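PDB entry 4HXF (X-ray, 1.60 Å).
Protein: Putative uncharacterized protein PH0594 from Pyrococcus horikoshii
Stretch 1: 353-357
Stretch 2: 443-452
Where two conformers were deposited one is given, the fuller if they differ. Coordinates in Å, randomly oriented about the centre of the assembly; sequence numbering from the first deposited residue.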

# COMPACT_ATOMS: atom_id res chain seq x y z
N HIS A 353 -42.18 -41.33 -4.66
CA HIS A 353 -41.59 -42.49 -4.07
C HIS A 353 -42.15 -43.73 -4.78
O HIS A 353 -43.36 -43.77 -5.13
N PHE A 354 -41.32 -44.73 -4.96
CA PHE A 354 -41.75 -46.07 -5.43
C PHE A 354 -40.96 -47.15 -4.77
O PHE A 354 -39.82 -46.97 -4.37
N ARG A 355 -41.62 -48.29 -4.57
CA ARG A 355 -40.90 -49.45 -4.10
C ARG A 355 -40.55 -50.37 -5.26
O ARG A 355 -41.26 -50.42 -6.31
N PHE A 356 -39.50 -51.15 -5.09
CA PHE A 356 -39.13 -52.12 -6.12
C PHE A 356 -38.41 -53.30 -5.48
O PHE A 356 -37.78 -53.15 -4.43
N LYS A 357 -38.42 -54.41 -6.19
CA LYS A 357 -37.74 -55.59 -5.71
C LYS A 357 -36.35 -55.67 -6.35
O LYS A 357 -36.16 -55.41 -7.51
N ASN A 443 -32.01 -52.47 -10.96
CA ASN A 443 -33.39 -52.92 -10.76
C ASN A 443 -34.35 -51.75 -10.48
O ASN A 443 -35.50 -51.79 -10.90
N GLY A 444 -33.84 -50.72 -9.79
CA GLY A 444 -34.61 -49.52 -9.57
C GLY A 444 -34.92 -48.78 -10.83
O GLY A 444 -36.04 -48.33 -11.07
N ILE A 445 -33.92 -48.69 -11.66
CA ILE A 445 -34.09 -48.04 -12.97
C ILE A 445 -35.09 -48.80 -13.79
O ILE A 445 -35.95 -48.23 -14.42
N GLU A 446 -35.06 -50.13 -13.79
CA GLU A 446 -35.95 -50.97 -14.56
C GLU A 446 -37.38 -50.78 -14.11
O GLU A 446 -38.27 -50.60 -14.97
N GLU A 447 -37.59 -50.62 -12.82
CA GLU A 447 -38.94 -50.42 -12.35
C GLU A 447 -39.46 -49.01 -12.67
O GLU A 447 -40.61 -48.86 -13.12
N PHE A 448 -38.55 -48.02 -12.52
CA PHE A 448 -38.88 -46.67 -12.89
C PHE A 448 -39.31 -46.60 -14.37
O PHE A 448 -40.31 -45.93 -14.72
N LEU A 449 -38.58 -47.27 -15.25
CA LEU A 449 -38.91 -47.22 -16.71
C LEU A 449 -40.29 -47.81 -16.98
O LEU A 449 -41.02 -47.39 -17.88
N ARG A 450 -40.64 -48.87 -16.23
CA ARG A 450 -41.94 -49.48 -16.27
C ARG A 450 -43.03 -48.52 -15.85
O ARG A 450 -44.11 -48.43 -16.51
N LEU A 451 -42.79 -47.80 -14.78
CA LEU A 451 -43.71 -46.80 -14.26
C LEU A 451 -43.87 -45.57 -15.22
O LEU A 451 -44.94 -44.94 -15.27
N GLU A 452 -42.84 -45.26 -16.00
CA GLU A 452 -42.79 -44.03 -16.80
C GLU A 452 -42.40 -44.35 -18.25
O GLU A 452 -41.22 -44.19 -18.68

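The strand alternates: Phe354 and Phe356 point toward the helix, Arg355 and Lys357 away, and no direct hydrogen bond crosses between the stretches. On the strand side, most of the packing comes from two phenylalanines, both with chi1 in p, laid against a helix that crosses the strand at 124°.

The aromatic contacts come first. Phe356 meets the helix at Gly444, whose CA sits 3.5 Å from the ring centroid, nearly along the ring normal, a CH-pi contact over one face; Phe356 CE2 comes within 3.3 Å of Gly444 N. Glycine is what permits this closeness, since an ideal CB there would lie 3.0 Å from Phe356 CZ, a clash. Phe354 instead presents its edge to a backbone oxygen, CE1 to Gly444 O at 3.6 Å.

Aliphatic groups fill in around Phe354. Leu451 (m, t) brings CD1 to 3.7 Å from Phe354 CB, and Phe448 (chi1 t) offers its CB, 3.9 Å from Phe354 CZ, while its ring leads away. Against the strand backbone, Asn443 (chi1 m) sets CB 3.7 Å from Lys357 O.

Glu447 (t, p) serves both chemistries. Its CG packs 3.8 Å from Phe354 CD1, while its carboxylate takes a two-pronged salt bridge from Arg450: NH2 to OE1 at 2.7 Å, NE to OE2 at 2.8 Å. The O of water 1 donates to Glu447 OE1 and to Arg355 O, at 2.7 Å from each, bridging helix and strand.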

# COMPACT_ATOMS: atom_id res chain seq x y z
CB HIS A 353 -41.95 -42.52 -2.59
CG HIS A 353 -41.56 -43.78 -1.90
ND1 HIS A 353 -42.48 -44.68 -1.47
CD2 HIS A 353 -40.34 -44.33 -1.66
CE1 HIS A 353 -41.82 -45.76 -0.93
NE2 HIS A 353 -40.51 -45.52 -1.02
CB PHE A 354 -41.68 -46.26 -6.95
CG PHE A 354 -40.28 -46.22 -7.54
CD1 PHE A 354 -39.62 -47.41 -7.99
CD2 PHE A 354 -39.60 -44.99 -7.77
CE1 PHE A 354 -38.32 -47.36 -8.52
CE2 PHE A 354 -38.33 -44.98 -8.34
CZ PHE A 354 -37.68 -46.17 -8.75
CB ARG A 355 -41.87 -50.21 -3.16
CG ARG A 355 -42.19 -49.47 -1.90
CD ARG A 355 -41.06 -49.38 -0.96
NE ARG A 355 -40.87 -50.62 -0.24
CZ ARG A 355 -39.91 -50.87 0.65
NH1 ARG A 355 -38.95 -50.01 0.91
NH2 ARG A 355 -39.91 -52.03 1.31
CB PHE A 356 -38.27 -51.42 -7.21
CG PHE A 356 -36.90 -50.93 -6.77
CD1 PHE A 356 -36.72 -49.64 -6.19
CD2 PHE A 356 -35.78 -51.71 -6.96
CE1 PHE A 356 -35.45 -49.25 -5.80
CE2 PHE A 356 -34.49 -51.28 -6.61
CZ PHE A 356 -34.36 -50.04 -6.04
CB LYS A 357 -38.57 -56.83 -5.98
CG LYS A 357 -39.90 -56.86 -5.22
CD LYS A 357 -40.82 -57.90 -5.80
CE LYS A 357 -42.18 -57.83 -5.12
NZ LYS A 357 -42.34 -56.46 -4.55
CB ASN A 443 -33.42 -53.97 -9.61
CG ASN A 443 -32.89 -55.34 -10.09
OD1 ASN A 443 -33.08 -55.69 -11.26
ND2 ASN A 443 -32.24 -56.11 -9.23
CB ILE A 445 -32.74 -47.98 -13.74
CG1 ILE A 445 -31.76 -47.13 -13.05
CG2 ILE A 445 -32.96 -47.51 -15.22
CD1 ILE A 445 -30.35 -47.28 -13.60
CB GLU A 446 -35.53 -52.43 -14.47
CG GLU A 446 -36.33 -53.35 -15.33
CD GLU A 446 -36.00 -54.86 -15.07
OE1 GLU A 446 -36.50 -55.67 -15.89
OE2 GLU A 446 -35.30 -55.21 -14.05
CB GLU A 447 -39.05 -50.71 -10.85
CG GLU A 447 -40.43 -50.42 -10.22
CD GLU A 447 -41.63 -51.22 -10.77
OE1 GLU A 447 -42.74 -50.90 -10.35
OE2 GLU A 447 -41.43 -52.11 -11.67
CB PHE A 448 -37.68 -45.74 -12.61
CG PHE A 448 -37.67 -44.54 -13.51
CD1 PHE A 448 -38.48 -43.47 -13.22
CD2 PHE A 448 -36.82 -44.46 -14.58
CE1 PHE A 448 -38.55 -42.34 -14.04
CE2 PHE A 448 -36.84 -43.31 -15.40
CZ PHE A 448 -37.74 -42.27 -15.14
CB LEU A 449 -37.83 -47.91 -17.55
CG LEU A 449 -36.48 -47.27 -17.57
CD1 LEU A 449 -35.47 -48.21 -18.26
CD2 LEU A 449 -36.49 -45.92 -18.25
CB ARG A 450 -41.91 -50.77 -15.47
CG ARG A 450 -43.17 -51.63 -15.73
CD ARG A 450 -43.31 -52.78 -14.73
NE ARG A 450 -43.68 -52.33 -13.37
CZ ARG A 450 -44.88 -51.92 -12.97
NH1 ARG A 450 -45.94 -51.94 -13.82
NH2 ARG A 450 -45.04 -51.52 -11.69
CB LEU A 451 -43.29 -46.34 -12.86
CG LEU A 451 -43.37 -47.41 -11.72
CD1 LEU A 451 -42.62 -46.85 -10.46
CD2 LEU A 451 -44.83 -47.76 -11.39
CB GLU A 452 -41.83 -43.01 -16.16
CG GLU A 452 -42.39 -42.46 -14.81
CD GLU A 452 -43.55 -41.49 -15.03
OE1 GLU A 452 -44.41 -41.32 -14.12
OE2 GLU A 452 -43.64 -40.85 -16.12
O HOH W 1 -43.11 -49.53 -8.06